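Local coordinates for peptide amidase (Stenotrophomonas maltophilia, PDB 1M22), which probably hydrolyses amide bonds as a serine-dependent amidase of the amidase signature family, acting on the C-terminal amide of peptides, at residues Ala297-Arg302 and Glu481-Ala486. Sequence-based numbering, arbitrary orientation.
Sequences ATELRR and EQRTRA
Glu299 and Arg483 form a salt bridge at the surface of the amidase signature fold, joining the C-terminal parts of helices 289-302 and 470-484, away from the catalytic Lys86, Ser165 and Ser189. One carboxylate oxygen does the work: Arg483 NE donates to Glu299 OE1 at 2.7 Å, an almost straight bond (168°) with the oxygen in the guanidinium plane. Arg483 NH2 adds a weak, bent bond to the same OE1 at 3.2 Å, while Glu299 OE2 turns back along its own helix for a weak bond from Gln295. Both Arg483 bonds go to OE1, so this is not a two-oxygen, side-by-side pairing, and the carboxylate and guanidinium planes are tilted 42° apart. The Arg483 chain bends at chi3 (-65°), and one face of its guanidinium lies over Glu299 O and Arg302 CB, the latter 3.4 Å from Arg483 NH2. The Arg302 side chain then leads away, keeping its NE 6.2 Å from Arg483 NH2 and probably easing the repulsion between the two charges. Apolar packing comes from Thr484, whose hydroxyl is taken by the carbonyl of Tyr480 one turn earlier; Thr484 CG2 rests 3.6 Å from Glu299 CG.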
loop_
_atom_site.group_PDB
_atom_site.type_symbol
_atom_site.label_atom_id
_atom_site.label_comp_id
_atom_site.label_asym_id
_atom_site.label_seq_id
_atom_site.Cartn_x
_atom_site.Cartn_y
_atom_site.Cartn_z
ATOM N N ALA A 297 -7.299 -3.720 22.587
ATOM C CA ALA A 297 -8.614 -4.304 22.817
ATOM C C ALA A 297 -9.376 -3.458 23.830
ATOM O O ALA A 297 -10.567 -3.193 23.662
ATOM C CB ALA A 297 -8.474 -5.734 23.320
ATOM N N THR A 298 -8.686 -3.032 24.884
ATOM C CA THR A 298 -9.312 -2.206 25.907
ATOM C C THR A 298 -9.790 -0.882 25.314
ATOM O O THR A 298 -10.895 -0.428 25.615
ATOM C CB THR A 298 -8.338 -1.928 27.067
ATOM O OG1 THR A 298 -8.033 -3.162 27.730
ATOM C CG2 THR A 298 -8.949 -0.958 28.072
ATOM N N GLU A 299 -8.967 -0.261 24.471
ATOM C CA GLU A 299 -9.353 1.003 23.851
ATOM C C GLU A 299 -10.594 0.806 22.977
ATOM O O GLU A 299 -11.493 1.641 22.978
ATOM C CB GLU A 299 -8.209 1.570 23.001
ATOM C CG GLU A 299 -6.957 1.997 23.777
ATOM C CD GLU A 299 -7.193 3.159 24.738
ATOM O OE1 GLU A 299 -8.077 4.001 24.478
ATOM O OE2 GLU A 299 -6.471 3.242 25.753
ATOM N N LEU A 300 -10.637 -0.295 22.233
ATOM C CA LEU A 300 -11.784 -0.585 21.378
ATOM C C LEU A 300 -13.052 -0.730 22.221
ATOM O O LEU A 300 -14.107 -0.204 21.868
ATOM C CB LEU A 300 -11.539 -1.867 20.572
ATOM C CG LEU A 300 -10.430 -1.798 19.515
ATOM C CD1 LEU A 300 -10.168 -3.185 18.951
ATOM C CD2 LEU A 300 -10.832 -0.840 18.407
ATOM N N ARG A 301 -12.944 -1.446 23.338
ATOM C CA ARG A 301 -14.087 -1.645 24.223
ATOM C C ARG A 301 -14.547 -0.335 24.859
ATOM O O ARG A 301 -15.744 -0.055 24.913
ATOM C CB ARG A 301 -13.745 -2.658 25.319
ATOM C CG ARG A 301 -13.607 -4.080 24.810
ATOM C CD ARG A 301 -13.311 -5.056 25.936
ATOM N NE ARG A 301 -13.269 -6.435 25.455
ATOM C CZ ARG A 301 -12.188 -7.209 25.485
ATOM N NH1 ARG A 301 -11.049 -6.743 25.976
ATOM N NH2 ARG A 301 -12.246 -8.449 25.015
ATOM N N ARG A 302 -13.597 0.461 25.341
ATOM C CA ARG A 302 -13.928 1.736 25.968
ATOM C C ARG A 302 -14.579 2.688 24.971
ATOM O O ARG A 302 -15.319 3.595 25.357
ATOM C CB ARG A 302 -12.670 2.379 26.559
ATOM C CG ARG A 302 -12.080 1.617 27.741
ATOM C CD ARG A 302 -13.027 1.618 28.933
ATOM N NE ARG A 302 -12.483 0.881 30.071
ATOM C CZ ARG A 302 -12.257 -0.429 30.078
ATOM N NH1 ARG A 302 -12.529 -1.158 29.003
ATOM N NH2 ARG A 302 -11.759 -1.013 31.160
ATOM N N GLU A 481 -7.967 5.302 16.274
ATOM C CA GLU A 481 -6.836 6.202 16.132
ATOM C C GLU A 481 -6.978 7.474 16.960
ATOM O O GLU A 481 -6.024 7.922 17.601
ATOM C CB GLU A 481 -6.671 6.574 14.661
ATOM C CG GLU A 481 -5.545 7.545 14.387
ATOM C CD GLU A 481 -5.716 8.243 13.053
ATOM O OE1 GLU A 481 -6.765 8.892 12.859
ATOM O OE2 GLU A 481 -4.809 8.144 12.204
ATOM N N GLN A 482 -8.169 8.058 16.946
ATOM C CA GLN A 482 -8.385 9.300 17.669
ATOM C C GLN A 482 -8.269 9.220 19.181
ATOM O O GLN A 482 -7.990 10.228 19.829
ATOM C CB GLN A 482 -9.726 9.908 17.260
ATOM C CG GLN A 482 -9.731 10.408 15.823
ATOM C CD GLN A 482 -8.590 11.372 15.540
ATOM O OE1 GLN A 482 -7.647 11.049 14.813
ATOM N NE2 GLN A 482 -8.668 12.560 16.123
ATOM N N ARG A 483 -8.473 8.043 19.761
ATOM C CA ARG A 483 -8.332 7.947 21.205
ATOM C C ARG A 483 -6.976 7.387 21.621
ATOM O O ARG A 483 -6.657 7.339 22.806
ATOM C CB ARG A 483 -9.473 7.129 21.828
ATOM C CG ARG A 483 -9.619 5.692 21.381
ATOM C CD ARG A 483 -10.745 5.042 22.189
ATOM N NE ARG A 483 -10.392 4.955 23.606
ATOM C CZ ARG A 483 -11.206 5.244 24.621
ATOM N NH1 ARG A 483 -12.450 5.652 24.400
ATOM N NH2 ARG A 483 -10.770 5.120 25.867
ATOM N N THR A 484 -6.163 6.992 20.646
ATOM C CA THR A 484 -4.843 6.445 20.943
ATOM C C THR A 484 -3.697 7.300 20.409
ATOM O O THR A 484 -2.717 7.526 21.116
ATOM C CB THR A 484 -4.697 5.012 20.398
ATOM O OG1 THR A 484 -5.023 4.989 19.002
ATOM C CG2 THR A 484 -5.617 4.064 21.153
ATOM N N ARG A 485 -3.813 7.770 19.168
ATOM C CA ARG A 485 -2.781 8.612 18.554
ATOM C C ARG A 485 -1.396 8.032 18.847
ATOM O O ARG A 485 -0.478 8.745 19.260
ATOM C CB ARG A 485 -2.885 10.038 19.110
ATOM C CG ARG A 485 -4.261 10.680 18.915
ATOM C CD ARG A 485 -4.558 10.922 17.443
ATOM N NE ARG A 485 -3.681 11.939 16.870
ATOM C CZ ARG A 485 -3.757 13.238 17.146
ATOM N NH1 ARG A 485 -4.676 13.692 17.989
ATOM N NH2 ARG A 485 -2.913 14.086 16.574
ATOM N N ALA A 486 -1.251 6.735 18.592
ATOM C CA ALA A 486 -0.018 6.011 18.876
ATOM C C ALA A 486 1.179 6.276 17.980
ATOM O O ALA A 486 2.316 6.039 18.393
ATOM C CB ALA A 486 -0.303 4.522 18.905
#